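Local coordinates for aminopeptidase-like protein (Chaetomium thermophilum, PDB 5JM6), which probably acts as a zinc-dependent aminopeptidase of the M18 family, and assembles as a dodecamer that is linked to the Cvt pathway of selective autophagy, at residues V388-T393 and K501-F506. Numbering follows the deposited sequence.
With ZN (zinc ion), chain H.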
loop_
_atom_site.group_PDB
_atom_site.type_symbol
_atom_site.label_atom_id
_atom_site.label_comp_id
_atom_site.label_asym_id
_atom_site.label_seq_id
_atom_site.Cartn_x
_atom_site.Cartn_y
_atom_site.Cartn_z
ATOM N N VAL A 388 -42.274 -23.104 -19.948
ATOM C CA VAL A 388 -42.055 -21.902 -19.166
ATOM C C VAL A 388 -41.271 -22.284 -17.917
ATOM O O VAL A 388 -41.792 -22.940 -17.015
ATOM C CB VAL A 388 -43.378 -21.212 -18.784
ATOM C CG1 VAL A 388 -43.120 -20.053 -17.838
ATOM C CG2 VAL A 388 -44.102 -20.731 -20.034
ATOM N N SER A 389 -40.008 -21.869 -17.881
ATOM C CA SER A 389 -39.138 -22.118 -16.741
ATOM C C SER A 389 -39.209 -20.913 -15.822
ATOM O O SER A 389 -38.744 -19.830 -16.174
ATOM C CB SER A 389 -37.700 -22.373 -17.198
ATOM O OG SER A 389 -36.797 -22.335 -16.107
ATOM N N SER A 390 -39.795 -21.095 -14.645
ATOM C CA SER A 390 -40.127 -19.946 -13.819
ATOM C C SER A 390 -39.360 -19.890 -12.501
ATOM O O SER A 390 -39.559 -20.718 -11.613
ATOM C CB SER A 390 -41.635 -19.914 -13.553
ATOM O OG SER A 390 -42.043 -20.962 -12.693
ATOM N N ASP A 391 -38.476 -18.901 -12.404
ATOM C CA ASP A 391 -37.806 -18.549 -11.157
ATOM C C ASP A 391 -38.117 -17.090 -10.853
ATOM O O ASP A 391 -38.419 -16.322 -11.762
ATOM C CB ASP A 391 -36.291 -18.767 -11.253
ATOM C CG ASP A 391 -35.643 -18.964 -9.892
ATOM O OD1 ASP A 391 -36.350 -18.822 -8.874
ATOM O OD2 ASP A 391 -34.429 -19.259 -9.837
ATOM N N VAL A 392 -38.038 -16.701 -9.586
ATOM C CA VAL A 392 -38.323 -15.322 -9.206
ATOM C C VAL A 392 -37.319 -14.349 -9.835
ATOM O O VAL A 392 -36.200 -14.733 -10.182
ATOM C CB VAL A 392 -38.319 -15.157 -7.676
ATOM C CG1 VAL A 392 -39.634 -15.646 -7.087
ATOM C CG2 VAL A 392 -37.147 -15.909 -7.068
ATOM N N THR A 393 -37.740 -13.097 -9.990
ATOM C CA THR A 393 -36.915 -12.052 -10.594
ATOM C C THR A 393 -36.819 -10.846 -9.667
ATOM O O THR A 393 -37.586 -10.725 -8.712
ATOM C CB THR A 393 -37.473 -11.590 -11.955
ATOM O OG1 THR A 393 -38.858 -11.251 -11.814
ATOM C CG2 THR A 393 -37.325 -12.686 -12.999
ATOM N N LYS A 501 -52.667 -16.409 -12.443
ATOM C CA LYS A 501 -53.449 -15.914 -13.568
ATOM C C LYS A 501 -52.679 -16.061 -14.880
ATOM O O LYS A 501 -53.229 -16.526 -15.878
ATOM C CB LYS A 501 -53.844 -14.456 -13.348
ATOM C CG LYS A 501 -54.836 -13.933 -14.365
ATOM C CD LYS A 501 -55.034 -12.441 -14.203
ATOM C CE LYS A 501 -56.147 -11.938 -15.099
ATOM N NZ LYS A 501 -56.326 -10.468 -14.970
ATOM N N PHE A 502 -51.404 -15.684 -14.874
ATOM C CA PHE A 502 -50.594 -15.795 -16.082
ATOM C C PHE A 502 -50.304 -17.244 -16.460
ATOM O O PHE A 502 -50.430 -17.620 -17.626
ATOM C CB PHE A 502 -49.272 -15.047 -15.936
ATOM C CG PHE A 502 -48.288 -15.378 -17.017
ATOM C CD1 PHE A 502 -48.479 -14.908 -18.306
ATOM C CD2 PHE A 502 -47.191 -16.181 -16.755
ATOM C CE1 PHE A 502 -47.587 -15.221 -19.310
ATOM C CE2 PHE A 502 -46.294 -16.498 -17.756
ATOM C CZ PHE A 502 -46.493 -16.017 -19.036
ATOM N N TYR A 503 -49.893 -18.052 -15.486
ATOM C CA TYR A 503 -49.572 -19.449 -15.754
ATOM C C TYR A 503 -50.792 -20.210 -16.257
ATOM O O TYR A 503 -50.688 -21.004 -17.192
ATOM C CB TYR A 503 -49.019 -20.137 -14.509
ATOM C CG TYR A 503 -47.689 -19.610 -14.038
ATOM C CD1 TYR A 503 -46.698 -19.249 -14.941
ATOM C CD2 TYR A 503 -47.426 -19.473 -12.684
ATOM C CE1 TYR A 503 -45.482 -18.767 -14.505
ATOM C CE2 TYR A 503 -46.218 -18.993 -12.239
ATOM C CZ TYR A 503 -45.249 -18.641 -13.151
ATOM O OH TYR A 503 -44.045 -18.160 -12.700
ATOM N N LYS A 504 -51.944 -19.973 -15.634
ATOM C CA LYS A 504 -53.178 -20.597 -16.096
ATOM C C LYS A 504 -53.454 -20.187 -17.535
ATOM O O LYS A 504 -53.900 -20.997 -18.345
ATOM C CB LYS A 504 -54.371 -20.224 -15.213
ATOM C CG LYS A 504 -55.671 -20.877 -15.675
ATOM C CD LYS A 504 -56.891 -20.290 -14.989
ATOM C CE LYS A 504 -58.130 -20.405 -15.871
ATOM N NZ LYS A 504 -58.841 -21.708 -15.729
ATOM N N GLY A 505 -53.176 -18.924 -17.844
ATOM C CA GLY A 505 -53.334 -18.423 -19.195
ATOM C C GLY A 505 -52.481 -19.196 -20.179
ATOM O O GLY A 505 -52.928 -19.525 -21.277
ATOM N N PHE A 506 -51.252 -19.498 -19.780
ATOM C CA PHE A 506 -50.330 -20.234 -20.636
ATOM C C PHE A 506 -50.807 -21.665 -20.885
ATOM O O PHE A 506 -50.927 -22.088 -22.035
ATOM C CB PHE A 506 -48.928 -20.232 -20.026
ATOM C CG PHE A 506 -48.008 -21.263 -20.612
ATOM C CD1 PHE A 506 -47.442 -21.079 -21.863
ATOM C CD2 PHE A 506 -47.700 -22.412 -19.904
ATOM C CE1 PHE A 506 -46.594 -22.029 -22.398
ATOM C CE2 PHE A 506 -46.853 -23.364 -20.433
ATOM C CZ PHE A 506 -46.297 -23.173 -21.682
HETATM ZN ZN ZN H . -34.764 -19.477 -7.777
#
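Val388 packs a single methyl group onto the ring of Phe506. Its CG2 lies 3.6 Å from the ring centroid and 8° off the ring normal, and its distances to the six ring carbons are nearly equal, so this is a centred CH-pi contact over one face. With CG1 anti to the backbone N (chi1 174°), CG2 is the branch left to meet that ring, while CG1 turns to Tyr503, where it comes only within 4.3 Å of CE1. Replacing Phe506 by an alanine removes the ring and would probably leave Val388 CG2 without the face it rests on, opening a gap beside it.

Further along the strand, the Tyr503 side chain reaches across with its hydroxyl, and OH stands 3.1 Å from Ser390 CB. No hydrogen bond joins the two side chains: Ser390 OG lies 3.4 Å from Tyr503 OH, but at a poor angle, and OG instead makes a weak hydrogen bond to Ala131 O.

On the side of helix 495-514 facing the sheet, Phe506 also touches Ala128 and Ile130, and Tyr503 meets Cys310 of helix 305-320. Val388, Ser390, Tyr503 and Phe506 are all buried, whereas the partly exposed Lys501 and Lys504 take no part and form the more open side of the helix. The axes of 388-390 and 501-506 approach to 11.5 Å and run nearly antiparallel (161°), consistent with a helix laid against the central mixed sheet of the zinc-exopeptidase fold.

Just past Ser390, Asp391 turns away from the helix and binds zinc through OD1 at 2.0 Å and OD2 at 2.1 Å, alongside His133 and Asp306. The chemistry is therefore divided: a mainly apolar interface, in which no hydrogen bond joins the two segments, backs the strand, and the next residue after Ser390 delivers a bidentate carboxylate to the metal.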